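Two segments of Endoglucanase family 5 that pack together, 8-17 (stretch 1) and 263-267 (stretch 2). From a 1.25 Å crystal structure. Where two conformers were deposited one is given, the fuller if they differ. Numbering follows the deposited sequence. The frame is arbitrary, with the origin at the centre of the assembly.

Stretch 1 8-17: TSQQIVNDMK
Stretch 2, residues 263-267: QPVVI

Ser9 begins a helix that lies over the strand beginning at Val265, from a distant part of the same chain. The two run in nearly the same direction, their axes 26° apart and 9.1 Å apart at closest approach. The register places Gln10 over Pro264, with CA atoms 5.4 Å apart, and Val13 over Val266, where the CA–CA distance is 6.9 Å. Phi/psi values stay near -62/-40 from Ser9 through Asp15, with Met16 at -61/-33, whereas Lys17 turns to 73/-71. Pro264, at -69/159, leads into extended residues: Val265 at -138/136, Val266 at -116/128 and Ile267 at -85/95.

The helix is secured internally by i to i+4 backbone bonds, from Ile12 N to Thr8 O (3.0 Å) through Met16 N to Ile12 O (2.9 Å). Thr8, at -88/166 with chi1 p, is the N-cap: its OG1 accepts from Gln11 N at 3.1 Å, satisfying an amide that has no helical carbonyl before it. Gln11 (m, t, chi3 -40°) reciprocates, its OE1 accepting from Thr8 N at 2.9 Å.

Van der Waals packing dominates the interface, which buries 268 Å² in all. Ser9, Val13 and Met16 point their CA-to-CB bonds toward the other segment, spaced by four and then three residues, which keeps them on one helical face. Pro264, with a C-gamma exo ring, is the most extensively covered residue. Its CG lies 3.7 Å from Ser9 CB and 3.5 Å from Gln10 N; serine (chi1 m) is small, and here the ring lies close to the backbone. Gln10 starts sideways, but t, p and chi3 55° bring its OE1 within 3.6 Å of Pro264 CB. Val13 (t), a branched, compact residue, touches both Pro264 and the strand: its CG2 makes apolar contacts with Pro264 CB and Val266 CG2, each at 3.8 Å, while its CG1 is 3.6 Å from Val265 O. Val266 (t) points toward the helix, and its CG2 also meets Met16 CE at 4.0 Å. The flexible methionine reaches this methyl with chi angles m, t, p. Val265 (t) points away, in strand alternation.

No direct hydrogen bond joins the segments; a water supplies a polar link. It donates to Gln10 OE1 at 2.8 Å and accepts from Val265 N at 2.9 Å, so the amide of Val265 has a partner. Gln10 NE2 donates to Asn14 OD1 at 3.0 Å (Asn14 m, chi2 -15°). Gln263 (-114/104; t, p, chi3 65°) folds back so that its NE2 donates to Pro264 O at 3.1 Å.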

# COMPACT_ATOMS: atom_id res chain seq x y z
N THR A 8 -8.09 -5.80 18.14
CA THR A 8 -8.87 -6.06 16.96
C THR A 8 -8.23 -5.37 15.75
O THR A 8 -7.39 -4.49 15.88
CB THR A 8 -10.29 -5.52 17.08
OG1 THR A 8 -10.21 -4.08 17.11
CG2 THR A 8 -10.97 -6.10 18.30
N SER A 9 -8.68 -5.78 14.56
CA SER A 9 -8.22 -5.15 13.33
C SER A 9 -8.48 -3.65 13.34
O SER A 9 -7.63 -2.86 12.94
CB SER A 9 -8.85 -5.81 12.10
OG SER A 9 -8.32 -7.10 11.88
N GLN A 10 -9.66 -3.24 13.81
CA GLN A 10 -9.96 -1.81 13.79
C GLN A 10 -9.06 -1.05 14.76
O GLN A 10 -8.62 0.07 14.49
CB GLN A 10 -11.45 -1.55 14.08
CG GLN A 10 -11.85 -0.07 13.99
CD GLN A 10 -11.68 0.53 12.59
OE1 GLN A 10 -12.23 -0.01 11.62
NE2 GLN A 10 -10.96 1.63 12.49
N GLN A 11 -8.77 -1.65 15.92
CA GLN A 11 -7.83 -1.04 16.86
C GLN A 11 -6.44 -0.90 16.23
O GLN A 11 -5.77 0.14 16.39
CB GLN A 11 -7.76 -1.85 18.15
CG GLN A 11 -9.01 -1.65 19.01
CD GLN A 11 -9.00 -2.56 20.22
OE1 GLN A 11 -8.59 -3.74 20.14
NE2 GLN A 11 -9.45 -2.08 21.34
N ILE A 12 -6.01 -1.90 15.46
CA ILE A 12 -4.74 -1.82 14.74
C ILE A 12 -4.77 -0.66 13.75
O ILE A 12 -3.83 0.14 13.68
CB ILE A 12 -4.42 -3.16 14.04
CG1 ILE A 12 -4.07 -4.25 15.05
CG2 ILE A 12 -3.29 -3.01 13.03
CD1 ILE A 12 -2.71 -4.13 15.72
N VAL A 13 -5.82 -0.60 12.92
CA VAL A 13 -5.91 0.47 11.93
C VAL A 13 -5.86 1.84 12.60
O VAL A 13 -5.16 2.75 12.14
CB VAL A 13 -7.18 0.29 11.08
CG1 VAL A 13 -7.47 1.49 10.21
CG2 VAL A 13 -7.01 -0.94 10.17
N ASN A 14 -6.57 2.01 13.71
CA ASN A 14 -6.53 3.30 14.39
C ASN A 14 -5.14 3.59 14.92
O ASN A 14 -4.66 4.72 14.84
CB ASN A 14 -7.55 3.28 15.53
CG ASN A 14 -8.98 3.29 15.05
OD1 ASN A 14 -9.24 3.59 13.89
ND2 ASN A 14 -9.90 2.95 15.93
N ASP A 15 -4.47 2.58 15.46
CA ASP A 15 -3.14 2.77 16.03
C ASP A 15 -2.12 3.13 14.95
O ASP A 15 -1.15 3.85 15.21
CB ASP A 15 -2.74 1.50 16.78
CG ASP A 15 -1.66 1.72 17.82
OD1 ASP A 15 -1.75 2.76 18.54
OD2 ASP A 15 -0.78 0.87 18.01
N MET A 16 -2.31 2.64 13.73
CA MET A 16 -1.41 2.94 12.63
C MET A 16 -1.37 4.44 12.34
O MET A 16 -0.33 4.94 11.90
CB MET A 16 -1.85 2.18 11.37
CG MET A 16 -1.60 0.68 11.40
SD MET A 16 -2.48 -0.26 10.16
CE MET A 16 -1.51 0.16 8.71
N LYS A 17 -2.51 5.12 12.55
CA LYS A 17 -2.65 6.59 12.55
C LYS A 17 -2.57 7.22 11.16
O LYS A 17 -3.57 7.74 10.66
CB LYS A 17 -1.61 7.25 13.48
CG LYS A 17 -1.79 8.78 13.63
CD LYS A 17 -0.53 9.49 14.17
CE LYS A 17 -0.61 11.00 13.88
NZ LYS A 17 0.57 11.76 14.39
N GLN A 263 -15.56 -4.29 8.96
CA GLN A 263 -14.42 -4.67 8.13
C GLN A 263 -13.50 -3.46 7.98
O GLN A 263 -13.82 -2.52 7.23
CB GLN A 263 -14.87 -5.18 6.77
CG GLN A 263 -13.71 -5.53 5.86
CD GLN A 263 -12.75 -6.49 6.53
OE1 GLN A 263 -13.11 -7.62 6.82
NE2 GLN A 263 -11.52 -6.04 6.79
N PRO A 264 -12.37 -3.40 8.68
CA PRO A 264 -11.49 -2.24 8.58
C PRO A 264 -10.81 -2.11 7.23
O PRO A 264 -10.64 -3.10 6.49
CB PRO A 264 -10.46 -2.48 9.70
CG PRO A 264 -11.19 -3.34 10.71
CD PRO A 264 -11.96 -4.29 9.80
N VAL A 265 -10.38 -0.88 6.96
CA VAL A 265 -9.79 -0.47 5.69
C VAL A 265 -8.60 0.43 5.96
O VAL A 265 -8.67 1.36 6.77
CB VAL A 265 -10.82 0.33 4.84
CG1 VAL A 265 -10.17 0.87 3.56
CG2 VAL A 265 -12.03 -0.53 4.51
N VAL A 266 -7.51 0.20 5.22
CA VAL A 266 -6.40 1.13 5.09
C VAL A 266 -6.33 1.57 3.63
O VAL A 266 -6.26 0.73 2.72
CB VAL A 266 -5.07 0.47 5.53
CG1 VAL A 266 -3.87 1.31 5.15
CG2 VAL A 266 -5.10 0.20 7.04
N ILE A 267 -6.29 2.88 3.42
CA ILE A 267 -5.99 3.46 2.11
C ILE A 267 -4.47 3.52 2.04
O ILE A 267 -3.82 4.45 2.55
CB ILE A 267 -6.68 4.80 1.89
CG1 ILE A 267 -8.20 4.58 1.83
CG2 ILE A 267 -6.15 5.45 0.63
CD1 ILE A 267 -9.02 5.87 1.77
O HOH W 1 -11.21 0.81 9.12